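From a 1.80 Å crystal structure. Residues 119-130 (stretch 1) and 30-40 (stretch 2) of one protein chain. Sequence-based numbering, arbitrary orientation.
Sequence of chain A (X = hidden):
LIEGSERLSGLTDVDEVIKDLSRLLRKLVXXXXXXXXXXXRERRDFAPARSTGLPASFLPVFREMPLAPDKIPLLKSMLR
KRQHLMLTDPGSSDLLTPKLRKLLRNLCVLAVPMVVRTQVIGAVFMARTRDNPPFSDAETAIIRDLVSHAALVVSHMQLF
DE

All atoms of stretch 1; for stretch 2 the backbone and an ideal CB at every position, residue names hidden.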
# COMPACT_ATOMS: atom_id res chain seq x y z
N GLN A 119 10.37 -17.45 3.52
CA GLN A 119 9.25 -18.36 3.55
C GLN A 119 8.03 -17.87 2.74
O GLN A 119 7.68 -16.70 2.80
CB GLN A 119 8.83 -18.52 4.99
CG GLN A 119 9.93 -19.20 5.83
CD GLN A 119 10.26 -20.58 5.29
OE1 GLN A 119 11.32 -20.81 4.67
NE2 GLN A 119 9.33 -21.52 5.50
N VAL A 120 7.36 -18.80 2.04
CA VAL A 120 6.14 -18.52 1.26
C VAL A 120 4.98 -18.83 2.18
O VAL A 120 4.88 -19.98 2.66
CB VAL A 120 6.06 -19.35 -0.03
CG1 VAL A 120 4.71 -19.13 -0.78
CG2 VAL A 120 7.21 -19.06 -0.95
N ILE A 121 4.13 -17.83 2.47
CA ILE A 121 2.96 -17.99 3.32
C ILE A 121 1.61 -17.93 2.61
O ILE A 121 0.55 -18.10 3.23
CB ILE A 121 2.93 -16.98 4.48
CG1 ILE A 121 2.74 -15.53 4.00
CG2 ILE A 121 4.23 -17.06 5.30
CD1 ILE A 121 2.50 -14.58 5.17
N GLY A 122 1.65 -17.73 1.30
CA GLY A 122 0.44 -17.54 0.52
C GLY A 122 0.77 -17.11 -0.89
O GLY A 122 1.95 -17.12 -1.32
N ALA A 123 -0.26 -16.80 -1.66
CA ALA A 123 -0.07 -16.40 -3.05
C ALA A 123 -1.20 -15.45 -3.47
O ALA A 123 -2.30 -15.60 -3.02
CB ALA A 123 -0.00 -17.62 -3.96
N VAL A 124 -0.89 -14.50 -4.33
CA VAL A 124 -1.88 -13.59 -4.93
C VAL A 124 -1.84 -13.81 -6.42
O VAL A 124 -0.77 -13.66 -7.06
CB VAL A 124 -1.56 -12.12 -4.60
CG1 VAL A 124 -2.56 -11.14 -5.26
CG2 VAL A 124 -1.53 -11.90 -3.09
N PHE A 125 -2.98 -14.18 -7.00
CA PHE A 125 -3.09 -14.29 -8.45
C PHE A 125 -3.95 -13.14 -9.00
O PHE A 125 -5.00 -12.79 -8.43
CB PHE A 125 -3.71 -15.59 -8.79
CG PHE A 125 -2.98 -16.79 -8.22
CD1 PHE A 125 -1.89 -17.32 -8.89
CD2 PHE A 125 -3.34 -17.34 -6.99
CE1 PHE A 125 -1.21 -18.43 -8.36
CE2 PHE A 125 -2.67 -18.45 -6.45
CZ PHE A 125 -1.58 -18.97 -7.13
N MET A 126 -3.49 -12.54 -10.07
CA MET A 126 -4.15 -11.39 -10.71
C MET A 126 -4.31 -11.74 -12.16
O MET A 126 -3.42 -12.35 -12.73
CB MET A 126 -3.32 -10.14 -10.54
CG MET A 126 -3.26 -9.73 -9.01
SD MET A 126 -2.29 -8.26 -8.73
CE MET A 126 -3.23 -7.02 -9.51
N ALA A 127 -5.47 -11.39 -12.73
CA ALA A 127 -5.79 -11.78 -14.09
C ALA A 127 -6.37 -10.60 -14.84
O ALA A 127 -7.09 -9.79 -14.27
CB ALA A 127 -6.83 -12.95 -14.08
N ARG A 128 -6.05 -10.55 -16.12
CA ARG A 128 -6.85 -9.79 -17.07
C ARG A 128 -6.92 -10.50 -18.43
O ARG A 128 -6.18 -11.47 -18.70
CB ARG A 128 -6.43 -8.32 -17.15
CG ARG A 128 -5.09 -8.05 -17.30
CD ARG A 128 -4.84 -6.57 -16.95
NE ARG A 128 -3.62 -6.17 -17.54
CZ ARG A 128 -2.80 -5.19 -17.17
NH1 ARG A 128 -1.72 -5.06 -17.89
NH2 ARG A 128 -2.99 -4.40 -16.13
N THR A 129 -7.88 -10.07 -19.26
CA THR A 129 -8.12 -10.78 -20.51
C THR A 129 -6.95 -10.55 -21.39
O THR A 129 -6.32 -9.49 -21.31
CB THR A 129 -9.43 -10.36 -21.18
OG1 THR A 129 -9.47 -8.93 -21.28
CG2 THR A 129 -10.62 -10.85 -20.32
N ARG A 130 -6.64 -11.55 -22.21
CA ARG A 130 -5.44 -11.59 -23.04
C ARG A 130 -5.41 -10.61 -24.21
O ARG A 130 -4.38 -10.50 -24.87
CB ARG A 130 -5.26 -12.99 -23.64
CG ARG A 130 -4.95 -14.07 -22.65
CD ARG A 130 -4.73 -15.39 -23.37
NE ARG A 130 -3.43 -15.39 -24.04
CZ ARG A 130 -3.21 -15.51 -25.34
NH1 ARG A 130 -4.20 -15.66 -26.20
NH2 ARG A 130 -1.96 -15.49 -25.79
N UNK A 30 -4.98 -2.09 -13.38
CA UNK A 30 -6.19 -2.60 -14.06
C UNK A 30 -6.15 -4.13 -14.10
O UNK A 30 -5.18 -4.75 -14.58
CB UNK A 30 -6.30 -2.03 -15.48
N UNK A 31 -7.20 -4.75 -13.56
CA UNK A 31 -7.26 -6.20 -13.47
C UNK A 31 -8.71 -6.67 -13.62
O UNK A 31 -9.65 -5.92 -13.27
CB UNK A 31 -6.67 -6.68 -12.14
N UNK A 32 -8.92 -7.87 -14.14
CA UNK A 32 -10.25 -8.46 -14.13
C UNK A 32 -10.62 -9.01 -12.74
O UNK A 32 -11.73 -8.79 -12.20
CB UNK A 32 -10.33 -9.57 -15.18
N UNK A 33 -9.70 -9.75 -12.15
CA UNK A 33 -9.91 -10.25 -10.81
C UNK A 33 -8.60 -10.56 -10.11
O UNK A 33 -7.52 -10.55 -10.75
CB UNK A 33 -10.79 -11.50 -10.85
N UNK A 34 -8.72 -10.76 -8.80
CA UNK A 34 -7.65 -11.09 -7.85
C UNK A 34 -8.13 -12.22 -6.96
O UNK A 34 -9.28 -12.23 -6.50
CB UNK A 34 -7.25 -9.87 -7.01
N UNK A 35 -7.28 -13.22 -6.78
CA UNK A 35 -7.58 -14.38 -5.97
C UNK A 35 -6.42 -14.62 -4.99
O UNK A 35 -5.29 -14.81 -5.44
CB UNK A 35 -7.82 -15.61 -6.85
N UNK A 36 -6.71 -14.61 -3.68
CA UNK A 36 -5.70 -14.71 -2.67
C UNK A 36 -5.86 -16.02 -1.95
O UNK A 36 -6.98 -16.39 -1.59
CB UNK A 36 -5.77 -13.53 -1.70
N UNK A 37 -4.74 -16.71 -1.73
CA UNK A 37 -4.67 -17.97 -1.02
C UNK A 37 -3.62 -17.95 0.08
O UNK A 37 -2.58 -17.25 -0.03
CB UNK A 37 -4.38 -19.11 -2.00
N UNK A 38 -3.84 -18.73 1.14
CA UNK A 38 -2.82 -18.94 2.13
C UNK A 38 -2.21 -20.32 2.01
O UNK A 38 -2.89 -21.27 1.63
CB UNK A 38 -3.39 -18.73 3.53
N UNK A 39 -0.93 -20.43 2.34
CA UNK A 39 -0.25 -21.72 2.29
C UNK A 39 -0.45 -22.42 3.62
O UNK A 39 -0.14 -21.85 4.67
CB UNK A 39 1.24 -21.56 1.98
N UNK A 40 -1.06 -23.60 3.55
CA UNK A 40 -1.43 -24.42 4.73
C UNK A 40 -0.30 -25.37 5.08
O UNK A 40 0.28 -26.02 4.19
CB UNK A 40 -2.71 -25.21 4.47

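Position 30 has its CA-to-CB bond sideways to stretch 1, and its ideal CB lies 4.1 Å from Arg128 NH2. The guanidinium is already engaged by the backbone here, donating NH2 to O of position 30 at 2.7 Å, so the side chain is little constrained and any that leads away would do. The residue is Lys30, whose extended chain carries its amine away from Arg128.

Position 31 also points sideways, its ideal CB 4.3 Å from Met126 CE. A small or branched side chain with a methyl to offer would suit. Thr31 places CG2 3.3 Å from Met126 CE.

At position 32 the CB points toward stretch 1, 3.4 Å from Ala127 O, which also accepts the backbone N at 2.7 Å. A flexible chain could run past Thr129. Arg32 does so, with NH1 3.8 Å from Thr129 CG2.

From 33 to 39 the stretch is a strand antiparallel to stretch 1, and from 33 to 38 its side chains alternate between two faces. Position 33 shares a face with Ala127 and Phe125. Because Ala127 is so small, there is room for a broad, flat group above its methyl; a long aliphatic chain might also serve. Trp33, with chi1 in p, lays its six-membered ring over Ala127 CB, 3.4 Å from CB to ring centroid, a CH-pi contact.

Position 34 joins Val124 and Met126 on the other face, where a branched aliphatic would fill the space beside them. Ile34 meets both: CG2 is 3.7 Å from Val124 CG1, and CD1 4.1 Å from Met126 CE.

Position 35 pairs with Phe125 through two backbone hydrogen bonds, N to Phe125 O at 2.8 Å and Phe125 N to O at 2.9 Å. Several side chains could follow the CB here; the methyl of Ala35 adds little beyond the backbone pairing.

Position 36 lies opposite Val124, and a beta-branched residue suits both the extended backbone and this apolar neighbour. Val36 brings CG2 4.3 Å from Val124 CG2.

Position 37 has its ideal CB 4.8 Å from Phe125 CE2, so an aromatic or large aliphatic is favoured. Tyr37 sets CD2 3.5 Å from Phe125 CE2, the ring planes at 84°.

At position 38 the partner is Gly122, whose lack of a side chain lets the CA atoms approach to 3.9 Å. Many residues could fit; Phe38 brings its ring edge to Ile121 O.

Position 39 donates N to Ile121 O at 2.9 Å. Its CB points toward stretch 1, the ideal CB 3.9 Å from Gly122 N and 4.0 Å from Val120 O, so the first atoms pack on backbone while the rest must turn outward; an aliphatic, aromatic or long polar chain could do this. Phe39, chi1 in t, has its ring leading away, with CD2 3.9 Å from Val120 O.

Position 40 makes no contact, so a polar residue is acceptable: Asp40.

Stretch 2 (30-40) KTRWIAVYFFD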
# COMPACT_ATOMS: atom_id res chain seq x y z
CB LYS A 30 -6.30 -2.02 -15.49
CG LYS A 30 -6.56 -0.52 -15.46
CD LYS A 30 -6.66 0.14 -16.86
CE LYS A 30 -6.94 1.66 -16.75
NZ LYS A 30 -7.02 2.32 -18.11
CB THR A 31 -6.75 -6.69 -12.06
OG1 THR A 31 -7.70 -6.33 -11.05
CG2 THR A 31 -5.46 -6.05 -11.71
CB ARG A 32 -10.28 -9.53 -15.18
CG ARG A 32 -11.59 -10.24 -15.38
CD ARG A 32 -11.39 -11.36 -16.33
NE ARG A 32 -12.59 -12.17 -16.45
CZ ARG A 32 -13.61 -11.88 -17.26
NH1 ARG A 32 -13.59 -10.76 -17.99
NH2 ARG A 32 -14.66 -12.68 -17.31
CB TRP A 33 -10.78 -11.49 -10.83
CG TRP A 33 -10.42 -12.58 -11.71
CD1 TRP A 33 -11.15 -12.99 -12.82
CD2 TRP A 33 -9.40 -13.60 -11.52
NE1 TRP A 33 -10.59 -14.09 -13.36
CE2 TRP A 33 -9.52 -14.51 -12.60
CE3 TRP A 33 -8.35 -13.78 -10.60
CZ2 TRP A 33 -8.67 -15.61 -12.76
CZ3 TRP A 33 -7.48 -14.88 -10.76
CH2 TRP A 33 -7.64 -15.77 -11.86
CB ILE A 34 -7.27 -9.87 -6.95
CG1 ILE A 34 -7.01 -8.66 -7.83
CG2 ILE A 34 -6.09 -10.25 -6.01
CD1 ILE A 34 -6.51 -7.36 -7.11
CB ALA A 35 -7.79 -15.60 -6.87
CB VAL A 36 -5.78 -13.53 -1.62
CG1 VAL A 36 -4.63 -13.70 -0.57
CG2 VAL A 36 -5.77 -12.19 -2.35
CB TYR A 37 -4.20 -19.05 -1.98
CG TYR A 37 -5.17 -19.38 -3.09
CD1 TYR A 37 -5.96 -20.55 -3.04
CD2 TYR A 37 -5.32 -18.53 -4.17
CE1 TYR A 37 -6.87 -20.83 -4.06
CE2 TYR A 37 -6.19 -18.84 -5.21
CZ TYR A 37 -6.96 -19.97 -5.14
OH TYR A 37 -7.83 -20.23 -6.16
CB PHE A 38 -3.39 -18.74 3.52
CG PHE A 38 -3.70 -17.31 3.86
CD1 PHE A 38 -2.75 -16.31 3.65
CD2 PHE A 38 -4.91 -16.97 4.41
CE1 PHE A 38 -3.03 -15.00 3.97
CE2 PHE A 38 -5.21 -15.64 4.75
CZ PHE A 38 -4.27 -14.67 4.53
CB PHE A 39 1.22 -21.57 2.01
CG PHE A 39 1.91 -22.89 1.71
CD1 PHE A 39 1.56 -23.63 0.61
CD2 PHE A 39 2.91 -23.37 2.54
CE1 PHE A 39 2.20 -24.84 0.31
CE2 PHE A 39 3.55 -24.58 2.25
CZ PHE A 39 3.18 -25.31 1.13
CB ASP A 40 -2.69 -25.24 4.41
CG ASP A 40 -3.93 -24.37 4.33
OD1 ASP A 40 -3.87 -23.21 4.79
OD2 ASP A 40 -4.97 -24.86 3.82
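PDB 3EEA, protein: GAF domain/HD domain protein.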